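Local coordinates for binding domain (Hc) of Paraclostridial Mosquitocidal Protein 1 (PDB 6HOX), which is the receptor-binding part of a clostridial neurotoxin specific for Anopheles mosquitoes, responsible for directing the toxin to host nerve cells, at residues I161-N164 with I165-I169. Numbering follows the deposited sequence.
Sequences ISSN and IWRHI
Ser163 OG accepts a hydrogen bond from Ile165 N at 3.1 Å, with an N-H...O angle of 157°, closing an ST turn just before strand 167-174. The hydroxyl sits between its own backbone N and carbonyl carbon (chi1 62°), which turns it inward to the amide two residues on. Arg167, bent about CB-CG (chi2 -59°), folds back into the loop, where its NH2 lies 3.2 Å from Ser163 OG, obliquely to the guanidinium plane. Ile165 CB rests over one face of that guanidinium, 3.8 Å above the plane and toward its rim. The Ser163 hydroxyl donates to Tyr160 O, which with the Phe156 carbonyl also receives Arg167 NH2, while NH1 goes to Ile157 O. Contact between the two segments is sparser at Ile161 and Ile169, a single tip-to-tip touch of their CD1 methyls at 4.0 Å, yet it is buried rather than facing solvent, both residues also touching Leu132 of strand 131-137. Inside the bend, a water hydrogen-bonds with Ile161 O (2.8 Å) and Ile165 O (2.7 Å), bridging the two carbonyls. Asn164 ND2 and Trp166 NE1 hydrogen-bond with Asp441 and Glu255 of the C-terminal trefoil half, linking it to this loop of the N-terminal lectin-like half. The buried guanidinium is probably stabilised in part by the dipoles of the carbonyls it meets, and its hydrogen bonds tie the preceding loop to the start of the strand.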
ATOM      1  N   ILE A 161      -5.260  -6.144  -5.563  1.00 25.16           N
ATOM      2  CA  ILE A 161      -4.397  -6.919  -4.634  1.00 23.78           C
ATOM      3  C   ILE A 161      -2.972  -7.073  -5.191  1.00 23.92           C
ATOM      4  O   ILE A 161      -2.000  -6.788  -4.479  1.00 22.97           O
ATOM      5  CB  ILE A 161      -5.033  -8.287  -4.303  1.00 24.54           C
ATOM      6  CG1 ILE A 161      -6.395  -8.140  -3.623  1.00 25.78           C
ATOM      7  CG2 ILE A 161      -4.087  -9.165  -3.487  1.00 24.63           C
ATOM      8  CD1 ILE A 161      -6.396  -7.294  -2.371  1.00 26.71           C
ATOM      9  N   SER A 162      -2.839  -7.570  -6.429  1.00 22.82           N
ATOM     10  CA  SER A 162      -1.543  -7.821  -7.026  1.00 24.74           C
ATOM     11  C   SER A 162      -0.979  -6.522  -7.616  1.00 25.56           C
ATOM     12  O   SER A 162      -0.872  -6.377  -8.835  1.00 25.57           O
ATOM     13  CB  SER A 162      -1.624  -8.929  -8.049  1.00 25.43           C
ATOM     14  OG  SER A 162      -1.980 -10.137  -7.398  1.00 27.47           O
ATOM     15  N   SER A 163      -0.616  -5.606  -6.713  1.00 25.96           N
ATOM     16  CA  SER A 163      -0.243  -4.226  -7.004  1.00 23.62           C
ATOM     17  C   SER A 163       1.118  -3.863  -6.392  1.00 23.55           C
ATOM     18  O   SER A 163       1.670  -2.785  -6.705  1.00 24.22           O
ATOM     19  CB  SER A 163      -1.284  -3.320  -6.433  1.00 23.62           C
ATOM     20  OG  SER A 163      -1.328  -3.469  -5.027  1.00 23.38           O
ATOM     21  N   ASN A 164       1.596  -4.704  -5.463  1.00 21.49           N
ATOM     22  CA  ASN A 164       2.766  -4.463  -4.613  1.00 21.60           C
ATOM     23  C   ASN A 164       2.528  -3.346  -3.589  1.00 20.45           C
ATOM     24  O   ASN A 164       3.491  -2.893  -2.938  1.00 20.26           O
ATOM     25  CB  ASN A 164       4.029  -4.134  -5.404  1.00 22.44           C
ATOM     26  CG  ASN A 164       5.289  -4.514  -4.660  1.00 21.98           C
ATOM     27  OD1 ASN A 164       5.312  -5.527  -3.967  1.00 24.04           O
ATOM     28  ND2 ASN A 164       6.335  -3.710  -4.792  1.00 19.99           N
ATOM     29  N   ILE A 165       1.268  -2.945  -3.396  1.00 20.72           N
ATOM     30  CA  ILE A 165       0.883  -1.937  -2.404  1.00 20.50           C
ATOM     31  C   ILE A 165       0.289  -2.653  -1.186  1.00 21.17           C
ATOM     32  O   ILE A 165      -0.491  -3.574  -1.328  1.00 22.06           O
ATOM     33  CB  ILE A 165      -0.096  -0.910  -3.010  1.00 20.48           C
ATOM     34  CG1 ILE A 165       0.498  -0.201  -4.225  1.00 20.42           C
ATOM     35  CG2 ILE A 165      -0.553   0.101  -1.963  1.00 20.96           C
ATOM     36  CD1 ILE A 165      -0.520   0.465  -5.104  1.00 19.11           C
ATOM     37  N   TRP A 166       0.656  -2.205   0.017  1.00 21.69           N
ATOM     38  CA  TRP A 166       0.080  -2.744   1.280  1.00 21.17           C
ATOM     39  C   TRP A 166      -1.442  -2.555   1.306  1.00 20.65           C
ATOM     40  O   TRP A 166      -1.919  -1.426   1.208  1.00 21.19           O
ATOM     41  CB  TRP A 166       0.721  -2.075   2.498  1.00 20.29           C
ATOM     42  CG  TRP A 166       2.059  -2.643   2.862  1.00 21.45           C
ATOM     43  CD1 TRP A 166       3.288  -2.087   2.657  1.00 21.12           C
ATOM     44  CD2 TRP A 166       2.289  -3.888   3.545  1.00 20.94           C
ATOM     45  NE1 TRP A 166       4.263  -2.901   3.164  1.00 21.64           N
ATOM     46  CE2 TRP A 166       3.681  -4.011   3.721  1.00 21.02           C
ATOM     47  CE3 TRP A 166       1.454  -4.899   4.036  1.00 21.49           C
ATOM     48  CZ2 TRP A 166       4.257  -5.114   4.345  1.00 21.71           C
ATOM     49  CZ3 TRP A 166       2.025  -5.991   4.659  1.00 21.63           C
ATOM     50  CH2 TRP A 166       3.409  -6.097   4.807  1.00 21.77           C
ATOM     51  N   ARG A 167      -2.171  -3.662   1.461  1.00 19.77           N
ATOM     52  CA  ARG A 167      -3.626  -3.684   1.565  1.00 21.22           C
ATOM     53  C   ARG A 167      -4.031  -4.318   2.901  1.00 21.51           C
ATOM     54  O   ARG A 167      -3.443  -5.314   3.328  1.00 22.54           O
ATOM     55  CB  ARG A 167      -4.264  -4.539   0.466  1.00 22.76           C
ATOM     56  CG  ARG A 167      -3.903  -4.155  -0.960  1.00 23.72           C
ATOM     57  CD  ARG A 167      -4.283  -2.738  -1.332  1.00 24.03           C
ATOM     58  NE  ARG A 167      -4.171  -2.569  -2.774  1.00 24.90           N
ATOM     59  CZ  ARG A 167      -3.989  -1.420  -3.426  1.00 26.09           C
ATOM     60  NH1 ARG A 167      -3.936  -0.255  -2.789  1.00 23.52           N
ATOM     61  NH2 ARG A 167      -3.863  -1.469  -4.744  1.00 26.03           N
ATOM     62  N   HIS A 168      -5.063  -3.757   3.530  1.00 22.19           N
ATOM     63  CA  HIS A 168      -5.579  -4.299   4.757  1.00 23.07           C
ATOM     64  C   HIS A 168      -6.856  -5.043   4.421  1.00 21.42           C
ATOM     65  O   HIS A 168      -7.760  -4.458   3.819  1.00 21.08           O
ATOM     66  CB  HIS A 168      -5.847  -3.232   5.820  1.00 23.11           C
ATOM     67  CG  HIS A 168      -6.214  -3.852   7.125  1.00 23.12           C
ATOM     68  ND1 HIS A 168      -7.518  -4.001   7.524  1.00 23.59           N
ATOM     69  CD2 HIS A 168      -5.460  -4.428   8.084  1.00 23.57           C
ATOM     70  CE1 HIS A 168      -7.553  -4.625   8.687  1.00 23.17           C
ATOM     71  NE2 HIS A 168      -6.308  -4.925   9.037  1.00 23.66           N
ATOM     72  N   ILE A 169      -6.899  -6.318   4.806  1.00 21.18           N
ATOM     73  CA  ILE A 169      -8.043  -7.187   4.500  1.00 21.45           C
ATOM     74  C   ILE A 169      -8.741  -7.517   5.810  1.00 21.18           C
ATOM     75  O   ILE A 169      -8.056  -7.849   6.797  1.00 20.45           O
ATOM     76  CB  ILE A 169      -7.594  -8.474   3.790  1.00 23.88           C
ATOM     77  CG1 ILE A 169      -6.664  -8.178   2.611  1.00 24.48           C
ATOM     78  CG2 ILE A 169      -8.804  -9.299   3.363  1.00 23.29           C
ATOM     79  CD1 ILE A 169      -7.298  -7.315   1.546  1.00 26.80           C
TER
HETATM   80  O   HOH W   1      -0.853  -6.136  -1.999  1.00 28.58           O